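Local coordinates for protein NAD nucleotidase (Haemophilus influenzae, PDB 3ZU0) that hydrolyses NAD and nucleoside 5'-monophosphates, degrading NAD to adenosine and nicotinamide riboside so that the latter can be taken up, at residues Thr463-Tyr468 with Asp522-Phe527; Ile386-Ile391 with Thr405-Gly410; Tyr437-Glu442 with Gly528-Asp533; Gly411-Ile416 with Leu430-Thr435. All blocks are in the same frame, centred on the assembly; numbering follows the deposited sequence.

Contact 1 (Thr463-Tyr468 with Asp522-Phe527). With A12 (phosphomethylphosphonic acid adenosyl ester), chain F.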
# COMPACT_ATOMS: atom_id res chain seq x y z
N THR A 463 -22.45 8.56 -4.03
CA THR A 463 -23.53 9.42 -4.45
C THR A 463 -23.73 10.59 -3.48
O THR A 463 -24.28 11.62 -3.87
CB THR A 463 -24.85 8.64 -4.61
OG1 THR A 463 -25.18 7.99 -3.38
CG2 THR A 463 -24.74 7.58 -5.73
N GLY A 464 -23.29 10.45 -2.24
CA GLY A 464 -23.46 11.51 -1.25
C GLY A 464 -22.74 12.79 -1.64
O GLY A 464 -22.96 13.83 -1.02
N ALA A 465 -21.89 12.73 -2.65
CA ALA A 465 -21.12 13.90 -3.07
C ALA A 465 -21.96 14.88 -3.86
O ALA A 465 -21.56 16.03 -4.03
CB ALA A 465 -19.91 13.49 -3.89
N PHE A 466 -23.10 14.44 -4.36
CA PHE A 466 -23.81 15.29 -5.31
C PHE A 466 -24.15 16.65 -4.69
O PHE A 466 -24.64 16.73 -3.57
CB PHE A 466 -25.04 14.59 -5.85
CG PHE A 466 -25.48 15.14 -7.17
CD1 PHE A 466 -26.32 16.24 -7.23
CD2 PHE A 466 -25.02 14.59 -8.35
CE1 PHE A 466 -26.71 16.77 -8.43
CE2 PHE A 466 -25.41 15.12 -9.57
CZ PHE A 466 -26.26 16.21 -9.61
N PRO A 467 -23.84 17.73 -5.42
CA PRO A 467 -23.92 19.07 -4.84
C PRO A 467 -25.20 19.85 -5.15
O PRO A 467 -25.69 19.85 -6.29
CB PRO A 467 -22.72 19.77 -5.48
CG PRO A 467 -22.64 19.15 -6.84
CD PRO A 467 -23.09 17.72 -6.69
N TYR A 468 -25.74 20.51 -4.13
CA TYR A 468 -26.90 21.40 -4.29
C TYR A 468 -26.57 22.70 -3.60
O TYR A 468 -25.86 22.69 -2.59
CB TYR A 468 -28.13 20.79 -3.64
CG TYR A 468 -28.63 19.53 -4.30
CD1 TYR A 468 -28.02 18.32 -4.05
CD2 TYR A 468 -29.71 19.55 -5.15
CE1 TYR A 468 -28.47 17.16 -4.65
CE2 TYR A 468 -30.17 18.41 -5.74
CZ TYR A 468 -29.55 17.21 -5.48
OH TYR A 468 -30.02 16.07 -6.07
N ASP A 522 -15.18 13.65 -0.05
CA ASP A 522 -16.25 13.35 -0.99
C ASP A 522 -15.87 13.85 -2.39
O ASP A 522 -16.73 14.21 -3.20
CB ASP A 522 -17.58 13.96 -0.51
CG ASP A 522 -18.64 12.91 -0.22
OD1 ASP A 522 -18.34 11.69 -0.22
OD2 ASP A 522 -19.80 13.30 0.03
N GLY A 523 -14.57 13.88 -2.66
CA GLY A 523 -14.09 14.19 -4.00
C GLY A 523 -14.22 15.64 -4.41
O GLY A 523 -14.25 15.94 -5.61
N TYR A 524 -14.30 16.54 -3.44
CA TYR A 524 -14.32 17.99 -3.71
C TYR A 524 -12.88 18.44 -3.82
O TYR A 524 -12.35 19.13 -2.94
CB TYR A 524 -15.05 18.75 -2.59
CG TYR A 524 -16.56 18.67 -2.66
CD1 TYR A 524 -17.21 17.45 -2.55
CD2 TYR A 524 -17.33 19.82 -2.82
CE1 TYR A 524 -18.60 17.37 -2.60
CE2 TYR A 524 -18.71 19.75 -2.88
CZ TYR A 524 -19.34 18.52 -2.78
OH TYR A 524 -20.71 18.44 -2.85
N LYS A 525 -12.22 18.01 -4.90
CA LYS A 525 -10.79 18.19 -5.06
C LYS A 525 -10.43 19.66 -5.01
O LYS A 525 -9.47 20.04 -4.36
CB LYS A 525 -10.32 17.59 -6.39
CG LYS A 525 -10.27 16.07 -6.44
CD LYS A 525 -9.80 15.61 -7.83
CE LYS A 525 -9.85 14.09 -7.98
NZ LYS A 525 -8.73 13.41 -7.26
N THR A 526 -11.19 20.48 -5.70
CA THR A 526 -10.89 21.91 -5.73
C THR A 526 -10.87 22.48 -4.31
O THR A 526 -9.95 23.21 -3.94
CB THR A 526 -11.88 22.71 -6.59
OG1 THR A 526 -11.77 22.28 -7.95
CG2 THR A 526 -11.57 24.19 -6.53
N PHE A 527 -11.90 22.16 -3.52
CA PHE A 527 -11.96 22.68 -2.16
C PHE A 527 -10.70 22.28 -1.43
O PHE A 527 -10.11 23.08 -0.72
CB PHE A 527 -13.19 22.13 -1.41
CG PHE A 527 -14.42 22.98 -1.55
CD1 PHE A 527 -14.33 24.31 -1.96
CD2 PHE A 527 -15.67 22.47 -1.24
CE1 PHE A 527 -15.46 25.10 -2.09
CE2 PHE A 527 -16.81 23.25 -1.35
CZ PHE A 527 -16.71 24.57 -1.78
PB A12 F . -24.17 4.92 4.84
O1B A12 F . -25.70 4.94 4.46
O2B A12 F . -23.95 6.05 5.82
O3B A12 F . -23.80 3.64 5.47
PA A12 F . -23.21 6.78 2.76
O1A A12 F . -24.38 7.50 3.47
O2A A12 F . -23.13 6.95 1.22
C3A A12 F . -23.22 5.23 3.45
O5' A12 F . -21.94 7.27 3.66
C5' A12 F . -21.00 8.12 3.08
C4' A12 F . -21.43 9.45 2.74
O4' A12 F . -21.74 10.14 3.99
C3' A12 F . -20.31 10.26 2.25
O3' A12 F . -20.03 10.08 0.92
C2' A12 F . -20.75 11.66 2.53
O2' A12 F . -21.55 12.15 1.54
C1' A12 F . -21.50 11.52 3.80
N9 A12 F . -20.73 12.03 4.90
C8 A12 F . -19.90 11.32 5.70
N7 A12 F . -19.38 12.18 6.58
C5 A12 F . -19.89 13.45 6.35
C6 A12 F . -19.71 14.72 6.96
N6 A12 F . -18.85 14.94 8.04
N1 A12 F . -20.40 15.74 6.47
C2 A12 F . -21.21 15.60 5.43
N3 A12 F . -21.40 14.42 4.82
C4 A12 F . -20.75 13.34 5.28
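The ribose end of the nucleotide pocket of NAD nucleotidase is lined where G464 and A465, in a 3-10 turn, meet D522 and Y524 just ahead of helix 525-530. D522 holds the sugar of the bound ADP analogue with both arms of its carboxylate: ligand O3' gives its proton to D522 OD1 at 2.6 Å and ligand O2' to D522 OD2, also at 2.6 Å. OD1 has a second partner, the hydroxyl of S167, which lies in the calcineurin-like phosphoesterase part of the chain, and this bond helps to position the acid. A465 CB packs against D522, 3.3 Å from the backbone O of D522 and 3.9 Å from D522 OD2.

This is the edge of the five-stranded sheet of the C-terminal domain: strand 467-470 is its outermost strand on this side, and the turn 463-465 leads into it. Y524, the N-cap of helix 525-530 and the centre of an inverse gamma turn, has its CG anti to the carbonyl carbon (chi1 -78°), which brings the hydroxyl end of the ring to the backbone O of A465 and to P467. The hydroxyl donates to that backbone O of A465 at 2.8 Å; the C=O...donor angle is 147° and the phenol oxygen sits 27° out of the carbonyl plane. The same OH rests 3.6 Å from P467 CB, and A465 CB touches the ring at Y524 CE1, 4.3 Å away.

Contact 2 (Ile386-Ile391 with Thr405-Gly410). With A12 (phosphomethylphosphonic acid adenosyl ester), chain F.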
# COMPACT_ATOMS: atom_id res chain seq x y z
N ILE A 386 -34.23 18.05 -2.89
CA ILE A 386 -34.73 19.37 -2.47
C ILE A 386 -34.35 19.63 -1.02
O ILE A 386 -34.07 20.77 -0.64
CB ILE A 386 -36.27 19.48 -2.65
CG1 ILE A 386 -36.62 19.40 -4.14
CG2 ILE A 386 -36.79 20.79 -2.07
CD1 ILE A 386 -38.12 19.44 -4.42
N ALA A 387 -34.32 18.59 -0.19
CA ALA A 387 -33.96 18.77 1.22
C ALA A 387 -32.52 19.29 1.38
O ALA A 387 -32.25 20.06 2.28
CB ALA A 387 -34.15 17.50 2.01
N THR A 388 -31.61 18.89 0.49
CA THR A 388 -30.25 19.44 0.52
C THR A 388 -30.21 20.91 0.08
O THR A 388 -29.44 21.69 0.63
CB THR A 388 -29.29 18.64 -0.35
OG1 THR A 388 -29.35 17.26 0.05
CG2 THR A 388 -27.87 19.13 -0.15
N ARG A 389 -31.02 21.28 -0.91
CA ARG A 389 -31.14 22.69 -1.29
C ARG A 389 -31.66 23.53 -0.13
O ARG A 389 -31.16 24.63 0.13
CB ARG A 389 -32.05 22.84 -2.51
CG ARG A 389 -32.23 24.29 -3.00
CD ARG A 389 -33.46 24.96 -2.38
NE ARG A 389 -33.51 26.38 -2.70
CZ ARG A 389 -34.26 26.92 -3.65
NH1 ARG A 389 -35.06 26.16 -4.39
NH2 ARG A 389 -34.25 28.24 -3.84
N PHE A 390 -32.67 23.01 0.57
CA PHE A 390 -33.19 23.64 1.77
C PHE A 390 -32.11 23.85 2.83
O PHE A 390 -31.98 24.96 3.38
CB PHE A 390 -34.36 22.82 2.34
CG PHE A 390 -34.85 23.28 3.70
CD1 PHE A 390 -35.20 24.60 3.92
CD2 PHE A 390 -34.97 22.38 4.75
CE1 PHE A 390 -35.65 25.02 5.17
CE2 PHE A 390 -35.43 22.80 6.00
CZ PHE A 390 -35.77 24.12 6.21
N ILE A 391 -31.33 22.81 3.14
CA ILE A 391 -30.26 22.97 4.12
C ILE A 391 -29.25 24.04 3.65
O ILE A 391 -28.77 24.85 4.46
CB ILE A 391 -29.54 21.65 4.47
CG1 ILE A 391 -30.46 20.67 5.22
CG2 ILE A 391 -28.26 21.94 5.25
CD1 ILE A 391 -31.24 21.24 6.42
N THR A 405 -23.87 29.16 -1.28
CA THR A 405 -23.50 28.01 -0.46
C THR A 405 -23.65 26.73 -1.26
O THR A 405 -24.49 26.65 -2.15
CB THR A 405 -24.37 27.84 0.79
OG1 THR A 405 -25.74 27.68 0.40
CG2 THR A 405 -24.22 29.01 1.74
N ILE A 406 -22.81 25.75 -0.94
CA ILE A 406 -22.87 24.41 -1.52
C ILE A 406 -22.90 23.38 -0.41
O ILE A 406 -22.10 23.46 0.52
CB ILE A 406 -21.62 24.12 -2.37
CG1 ILE A 406 -21.46 25.17 -3.47
CG2 ILE A 406 -21.68 22.69 -2.96
CD1 ILE A 406 -22.78 25.56 -4.12
N GLN A 407 -23.81 22.41 -0.51
CA GLN A 407 -23.95 21.34 0.46
C GLN A 407 -24.03 20.03 -0.30
O GLN A 407 -24.70 19.95 -1.33
CB GLN A 407 -25.22 21.54 1.31
CG GLN A 407 -25.58 20.37 2.25
CD GLN A 407 -24.69 20.33 3.47
OE1 GLN A 407 -23.83 21.19 3.65
NE2 GLN A 407 -24.88 19.33 4.32
N ASN A 408 -23.32 19.02 0.19
CA ASN A 408 -23.37 17.70 -0.42
C ASN A 408 -24.64 16.96 0.01
O ASN A 408 -25.03 17.00 1.17
CB ASN A 408 -22.11 16.88 -0.10
CG ASN A 408 -21.93 16.63 1.39
OD1 ASN A 408 -21.73 15.48 1.82
ND2 ASN A 408 -22.00 17.68 2.19
N ALA A 409 -25.27 16.28 -0.94
CA ALA A 409 -26.49 15.53 -0.67
C ALA A 409 -26.33 14.50 0.46
O ALA A 409 -27.24 14.28 1.24
CB ALA A 409 -27.00 14.88 -1.95
N GLY A 410 -25.15 13.87 0.55
CA GLY A 410 -24.91 12.89 1.60
C GLY A 410 -24.91 13.52 2.98
O GLY A 410 -25.01 12.84 3.98
PB A12 F . -24.17 4.92 4.84
O1B A12 F . -25.70 4.94 4.46
O2B A12 F . -23.95 6.05 5.82
O3B A12 F . -23.80 3.64 5.47
PA A12 F . -23.21 6.78 2.76
O1A A12 F . -24.38 7.50 3.47
O2A A12 F . -23.13 6.95 1.22
C3A A12 F . -23.22 5.23 3.45
O5' A12 F . -21.94 7.27 3.66
C5' A12 F . -21.00 8.12 3.08
C4' A12 F . -21.43 9.45 2.74
O4' A12 F . -21.74 10.14 3.99
C3' A12 F . -20.31 10.26 2.25
O3' A12 F . -20.03 10.08 0.92
C2' A12 F . -20.75 11.66 2.53
O2' A12 F . -21.55 12.15 1.54
C1' A12 F . -21.50 11.52 3.80
N9 A12 F . -20.73 12.03 4.90
C8 A12 F . -19.90 11.32 5.70
N7 A12 F . -19.38 12.18 6.58
C5 A12 F . -19.89 13.45 6.35
C6 A12 F . -19.71 14.72 6.96
N6 A12 F . -18.85 14.94 8.04
N1 A12 F . -20.40 15.74 6.47
C2 A12 F . -21.21 15.60 5.43
N3 A12 F . -21.40 14.42 4.82
C4 A12 F . -20.75 13.34 5.28
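T388 and I391 of helix 386-398 rest on Q407 and A409 of the chain that follows, an alpha/beta layer packing in which the helix covers strand 404-408 of the five-stranded sheet of the C-terminal domain. The short axes of helix and strand approach to 8.0 Å and run at 138° to each other, closer to antiparallel than to parallel.

Along the strand the contact begins at Q407. Its CG lies anti to the backbone N (chi1 172°) and the chain then bends at chi2 (75°), so that its aliphatic part is turned to the helix while the amide is engaged on the far end, where OE1 accepts from the side chain of N514. The methyl T388 CG2 presses on this bend, 3.5 Å from Q407 CG and equally 3.5 Å from Q407 O, the two side chains crossing at about a right angle. I391 adds a looser touch through CG2, 4.3 Å from Q407 CD. N408 follows with its CB on the face away from the helix, toward the nucleotide; only its carbonyl reaches back, N408 O lying 3.8 Å from T388 CG2.

At A409 the strand gives way to a 3-10 turn and comes under the other branch of the threonine. T388 OG1, beside its own backbone N and hydrogen-bonded to the hydroxyl of S385, lies 3.4 Å from A409 CA and 3.9 Å from A409 CB. The segment ends at G410, where the lack of a side chain lets the ribose in close: G410 CA is 3.4 Å from ligand O2'.

Contact 3 (Tyr437-Glu442 with Gly528-Asp533); sequences YTYKME and GKLFND
Y439 and L530 make the central CH-pi contact here, where the C-terminal end of helix 525-530 settles on strand 435-442 of the C-terminal sheet. L530 CB lies over one face of the Y439 ring, 4.1 Å from its centroid and 23° off the normal. The other face is covered by Y437 CE1 from two residues back on the same strand, so the ring is held flat between a strand neighbour and the helix.

Aliphatic contact continues along the strand. M441 CE comes within 3.6 Å of L530 CD2, thioether and leucine crossing at about a right angle, and L445 of helix 443-460 also touches L530.

The aromatic contacts lie past the helix end, in the type II turn 530-533. F531 has its CG anti to the backbone N (chi1 -173°), which carries its ring to the hydroxyl ends of both tyrosines. Y439 OH meets the edge of that ring in its plane, 3.4 Å from F531 CD1, and lies 3.2 Å from F531 CA. Y437 crosses F531 nearly perpendicularly, with Y437 CZ 4.1 Å from F531 CE1.

Polar bonding comes from outside the two segments, from A518, in a run of residues that probably binds substrate. Between the two segments the contact is thus chiefly apolar and CH-pi, while the Y439 hydroxyl finds its hydrogen-bond partner in A518 O.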
# COMPACT_ATOMS: atom_id res chain seq x y z
N TYR A 437 -18.08 26.67 6.90
CA TYR A 437 -16.77 27.08 6.42
C TYR A 437 -16.97 27.96 5.19
O TYR A 437 -17.89 27.72 4.41
CB TYR A 437 -15.95 25.84 6.07
CG TYR A 437 -14.46 26.06 5.96
CD1 TYR A 437 -13.91 26.62 4.81
CD2 TYR A 437 -13.61 25.73 7.00
CE1 TYR A 437 -12.55 26.84 4.70
CE2 TYR A 437 -12.24 25.95 6.90
CZ TYR A 437 -11.72 26.50 5.73
OH TYR A 437 -10.37 26.73 5.59
N THR A 438 -16.13 28.98 5.00
CA THR A 438 -16.23 29.86 3.83
C THR A 438 -14.90 30.03 3.09
O THR A 438 -13.83 30.02 3.69
CB THR A 438 -16.76 31.26 4.19
OG1 THR A 438 -15.82 31.94 5.04
CG2 THR A 438 -18.11 31.18 4.91
N TYR A 439 -14.98 30.22 1.77
CA TYR A 439 -13.83 30.55 0.94
C TYR A 439 -14.11 31.80 0.11
O TYR A 439 -15.26 32.16 -0.13
CB TYR A 439 -13.51 29.43 -0.04
CG TYR A 439 -12.83 28.19 0.52
CD1 TYR A 439 -11.54 28.26 1.03
CD2 TYR A 439 -13.47 26.95 0.50
CE1 TYR A 439 -10.89 27.13 1.53
CE2 TYR A 439 -12.83 25.81 1.00
CZ TYR A 439 -11.55 25.91 1.50
OH TYR A 439 -10.91 24.79 1.99
N LYS A 440 -13.05 32.46 -0.34
CA LYS A 440 -13.17 33.50 -1.35
C LYS A 440 -12.49 32.94 -2.60
O LYS A 440 -11.30 32.67 -2.59
CB LYS A 440 -12.50 34.79 -0.87
CG LYS A 440 -12.74 36.01 -1.75
CD LYS A 440 -14.17 36.55 -1.60
CE LYS A 440 -14.30 37.93 -2.24
NZ LYS A 440 -13.32 38.86 -1.62
N MET A 441 -13.25 32.75 -3.67
CA MET A 441 -12.75 31.98 -4.79
C MET A 441 -13.43 32.41 -6.07
O MET A 441 -14.58 32.83 -6.06
CB MET A 441 -12.97 30.46 -4.55
CG MET A 441 -14.43 30.03 -4.48
SD MET A 441 -14.70 28.34 -3.83
CE MET A 441 -14.04 27.36 -5.17
N GLU A 442 -12.70 32.27 -7.17
CA GLU A 442 -13.12 32.80 -8.44
C GLU A 442 -14.18 31.91 -9.11
O GLU A 442 -14.30 30.72 -8.80
CB GLU A 442 -11.88 33.03 -9.33
CG GLU A 442 -10.72 33.82 -8.62
CD GLU A 442 -9.90 32.95 -7.65
OE1 GLU A 442 -9.73 31.76 -7.94
OE2 GLU A 442 -9.42 33.44 -6.59
N GLY A 528 -10.30 21.03 -1.63
CA GLY A 528 -9.14 20.47 -0.96
C GLY A 528 -7.85 21.15 -1.34
O GLY A 528 -6.95 21.27 -0.51
N LYS A 529 -7.74 21.59 -2.59
CA LYS A 529 -6.57 22.34 -3.03
C LYS A 529 -6.53 23.72 -2.39
O LYS A 529 -5.46 24.23 -2.06
CB LYS A 529 -6.56 22.47 -4.56
CG LYS A 529 -6.57 21.14 -5.31
CD LYS A 529 -6.82 21.35 -6.80
CE LYS A 529 -7.36 20.09 -7.47
NZ LYS A 529 -8.20 20.43 -8.66
N LEU A 530 -7.71 24.32 -2.19
CA LEU A 530 -7.84 25.65 -1.59
C LEU A 530 -7.54 25.64 -0.10
O LEU A 530 -7.09 26.64 0.46
CB LEU A 530 -9.27 26.18 -1.78
CG LEU A 530 -9.65 26.89 -3.08
CD1 LEU A 530 -9.22 26.13 -4.32
CD2 LEU A 530 -11.14 27.16 -3.09
N PHE A 531 -7.81 24.52 0.55
CA PHE A 531 -7.69 24.42 2.00
C PHE A 531 -6.28 24.74 2.46
O PHE A 531 -5.30 24.25 1.90
CB PHE A 531 -8.11 23.01 2.46
CG PHE A 531 -8.20 22.85 3.95
CD1 PHE A 531 -9.28 23.35 4.65
CD2 PHE A 531 -7.20 22.19 4.65
CE1 PHE A 531 -9.36 23.20 6.03
CE2 PHE A 531 -7.28 22.03 6.02
CZ PHE A 531 -8.37 22.54 6.71
N ASN A 532 -6.17 25.58 3.48
CA ASN A 532 -4.88 25.95 4.04
C ASN A 532 -3.97 26.66 3.03
O ASN A 532 -2.74 26.50 3.04
CB ASN A 532 -4.18 24.71 4.61
CG ASN A 532 -2.97 25.06 5.44
OD1 ASN A 532 -2.94 26.08 6.13
ND2 ASN A 532 -1.94 24.21 5.36
N ASP A 533 -4.58 27.45 2.15
CA ASP A 533 -3.86 28.27 1.18
C ASP A 533 -4.44 29.68 1.24
O ASP A 533 -5.47 29.95 0.60
CB ASP A 533 -4.00 27.71 -0.23
CG ASP A 533 -3.41 28.63 -1.30
OD1 ASP A 533 -3.05 29.78 -0.99
OD2 ASP A 533 -3.32 28.20 -2.47

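Contact 4 (Gly411-Ile416 with Leu430-Thr435). With A12 (phosphomethylphosphonic acid adenosyl ester), chain F.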
# COMPACT_ATOMS: atom_id res chain seq x y z
N GLY A 411 -24.79 14.85 3.02
CA GLY A 411 -24.79 15.57 4.28
C GLY A 411 -26.18 15.80 4.85
O GLY A 411 -26.31 16.35 5.94
N VAL A 412 -27.20 15.38 4.12
CA VAL A 412 -28.60 15.57 4.54
C VAL A 412 -29.29 14.22 4.44
O VAL A 412 -29.44 13.67 3.33
CB VAL A 412 -29.30 16.61 3.65
CG1 VAL A 412 -30.76 16.86 4.12
CG2 VAL A 412 -28.52 17.92 3.65
N ARG A 413 -29.70 13.68 5.58
CA ARG A 413 -29.97 12.22 5.69
C ARG A 413 -31.41 11.73 5.55
O ARG A 413 -31.66 10.53 5.65
CB ARG A 413 -29.39 11.68 7.00
CG ARG A 413 -27.96 12.16 7.29
CD ARG A 413 -26.93 11.62 6.29
NE ARG A 413 -26.88 10.15 6.30
CZ ARG A 413 -26.06 9.43 5.53
NH1 ARG A 413 -25.20 10.02 4.70
NH2 ARG A 413 -26.10 8.11 5.60
N ALA A 414 -32.36 12.63 5.30
CA ALA A 414 -33.77 12.22 5.18
C ALA A 414 -34.58 13.21 4.35
O ALA A 414 -34.13 14.33 4.12
CB ALA A 414 -34.40 12.06 6.56
N ASP A 415 -35.77 12.80 3.92
CA ASP A 415 -36.79 13.73 3.43
C ASP A 415 -37.09 14.70 4.57
O ASP A 415 -36.98 14.34 5.75
CB ASP A 415 -38.10 13.00 3.06
CG ASP A 415 -37.91 11.89 2.03
OD1 ASP A 415 -37.05 11.99 1.14
OD2 ASP A 415 -38.64 10.88 2.11
N ILE A 416 -37.47 15.93 4.25
CA ILE A 416 -37.89 16.88 5.29
C ILE A 416 -39.36 17.14 5.03
O ILE A 416 -39.74 17.58 3.95
CB ILE A 416 -37.05 18.16 5.25
CG1 ILE A 416 -35.57 17.81 5.38
CG2 ILE A 416 -37.45 19.14 6.37
CD1 ILE A 416 -34.63 19.00 5.29
N LEU A 430 -29.01 16.28 10.09
CA LEU A 430 -27.63 16.78 10.15
C LEU A 430 -26.86 16.14 11.30
O LEU A 430 -26.71 16.72 12.38
CB LEU A 430 -27.64 18.30 10.34
CG LEU A 430 -28.23 19.14 9.19
CD1 LEU A 430 -28.38 20.59 9.63
CD2 LEU A 430 -27.36 19.07 7.95
N PRO A 431 -26.36 14.92 11.07
CA PRO A 431 -25.86 14.17 12.22
C PRO A 431 -24.36 14.28 12.42
O PRO A 431 -23.85 13.67 13.35
CB PRO A 431 -26.24 12.73 11.87
CG PRO A 431 -26.12 12.69 10.35
CD PRO A 431 -26.55 14.07 9.87
N PHE A 432 -23.66 15.02 11.56
CA PHE A 432 -22.21 14.89 11.48
C PHE A 432 -21.42 15.86 12.35
O PHE A 432 -20.23 15.67 12.57
CB PHE A 432 -21.75 15.00 10.03
CG PHE A 432 -22.19 13.85 9.17
CD1 PHE A 432 -21.72 12.58 9.42
CD2 PHE A 432 -23.06 14.04 8.12
CE1 PHE A 432 -22.12 11.50 8.64
CE2 PHE A 432 -23.45 12.99 7.32
CZ PHE A 432 -22.98 11.71 7.58
N GLY A 433 -22.08 16.91 12.81
CA GLY A 433 -21.43 17.87 13.69
C GLY A 433 -20.35 18.67 12.98
O GLY A 433 -19.34 19.01 13.58
N ASN A 434 -20.55 18.95 11.70
CA ASN A 434 -19.67 19.86 10.98
C ASN A 434 -19.90 21.27 11.46
O ASN A 434 -20.98 21.60 11.90
CB ASN A 434 -19.98 19.86 9.48
CG ASN A 434 -19.84 18.51 8.83
OD1 ASN A 434 -20.68 18.12 8.01
ND2 ASN A 434 -18.78 17.78 9.20
N THR A 435 -18.89 22.12 11.33
CA THR A 435 -19.11 23.55 11.43
C THR A 435 -19.19 24.12 10.03
O THR A 435 -18.88 23.43 9.06
CB THR A 435 -17.98 24.23 12.20
OG1 THR A 435 -16.74 23.86 11.60
CG2 THR A 435 -18.00 23.77 13.65
PB A12 F . -24.17 4.92 4.84
O1B A12 F . -25.70 4.94 4.46
O2B A12 F . -23.95 6.05 5.82
O3B A12 F . -23.80 3.64 5.47
PA A12 F . -23.21 6.78 2.76
O1A A12 F . -24.38 7.50 3.47
O2A A12 F . -23.13 6.95 1.22
C3A A12 F . -23.22 5.23 3.45
O5' A12 F . -21.94 7.27 3.66
C5' A12 F . -21.00 8.12 3.08
C4' A12 F . -21.43 9.45 2.74
O4' A12 F . -21.74 10.14 3.99
C3' A12 F . -20.31 10.26 2.25
O3' A12 F . -20.03 10.08 0.92
C2' A12 F . -20.75 11.66 2.53
O2' A12 F . -21.55 12.15 1.54
C1' A12 F . -21.50 11.52 3.80
N9 A12 F . -20.73 12.03 4.90
C8 A12 F . -19.90 11.32 5.70
N7 A12 F . -19.38 12.18 6.58
C5 A12 F . -19.89 13.45 6.35
C6 A12 F . -19.71 14.72 6.96
N6 A12 F . -18.85 14.94 8.04
N1 A12 F . -20.40 15.74 6.47
C2 A12 F . -21.21 15.60 5.43
N3 A12 F . -21.40 14.42 4.82
C4 A12 F . -20.75 13.34 5.28
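L430 and G411 form the buried, tightly packed part of this loop-to-loop contact, L430 CD2 lying against G411 O at 3.5 Å. R413, P431 and F432 make its partly exposed side. R413 CG still fits closely there, 3.5 Å from P431 CD, the two side chains crossing at about a right angle. P431 also backs the F432 ring: its CG stands over the centre of one face, and the adenine lies over the opposite face, with ligand C4 3.4 Å from F432 CE2. This aromatic stacking on the base agrees with the substrate-binding role probable for F432.

The looser touch is that of R413 CD on the ring at F432 CE2, 3.9 Å away, and the guanidinium plane stands 84° from that of the phenyl. Bends at chi2 and chi3 swing this group out to the phosphates, where NH1 and NH2 both donate to ligand O1A, at 2.9 and 2.8 Å. NH2 also makes weak bonds to O1B and O2B, and NH1 is tethered to the carbonyl of G410. R373 NH2 also bonds to the ligand, close to R413 NH1. One loop thus offers a flat surface for the base, the other a positive charge that would balance the phosphates.

Contacts 1, 2 and 4 all touch the nucleotide: contact 1 at the ribose hydroxyls, contact 2 through N408 and G410, contact 4 at the base and phosphates. Contacts 1 and 2, centres 11 Å apart, join just beside neighbouring strands 467-470 and 404-408 through probable hydrogen bonds, G464 O being 2.7 Å from G410 N and F466 O 2.7 Å from A409 N. Contacts 2 and 4 are nearer still, centres 9 Å apart, with F390 packed on I416. Contact 3 lies farther out, 22 Å from contact 4 between centres, yet shares helix 525-530 with contact 1. The side chain of R413 in contact 4 is about 10 Å from a bound zinc ion. For D522 in contact 1 that distance is about 13 Å.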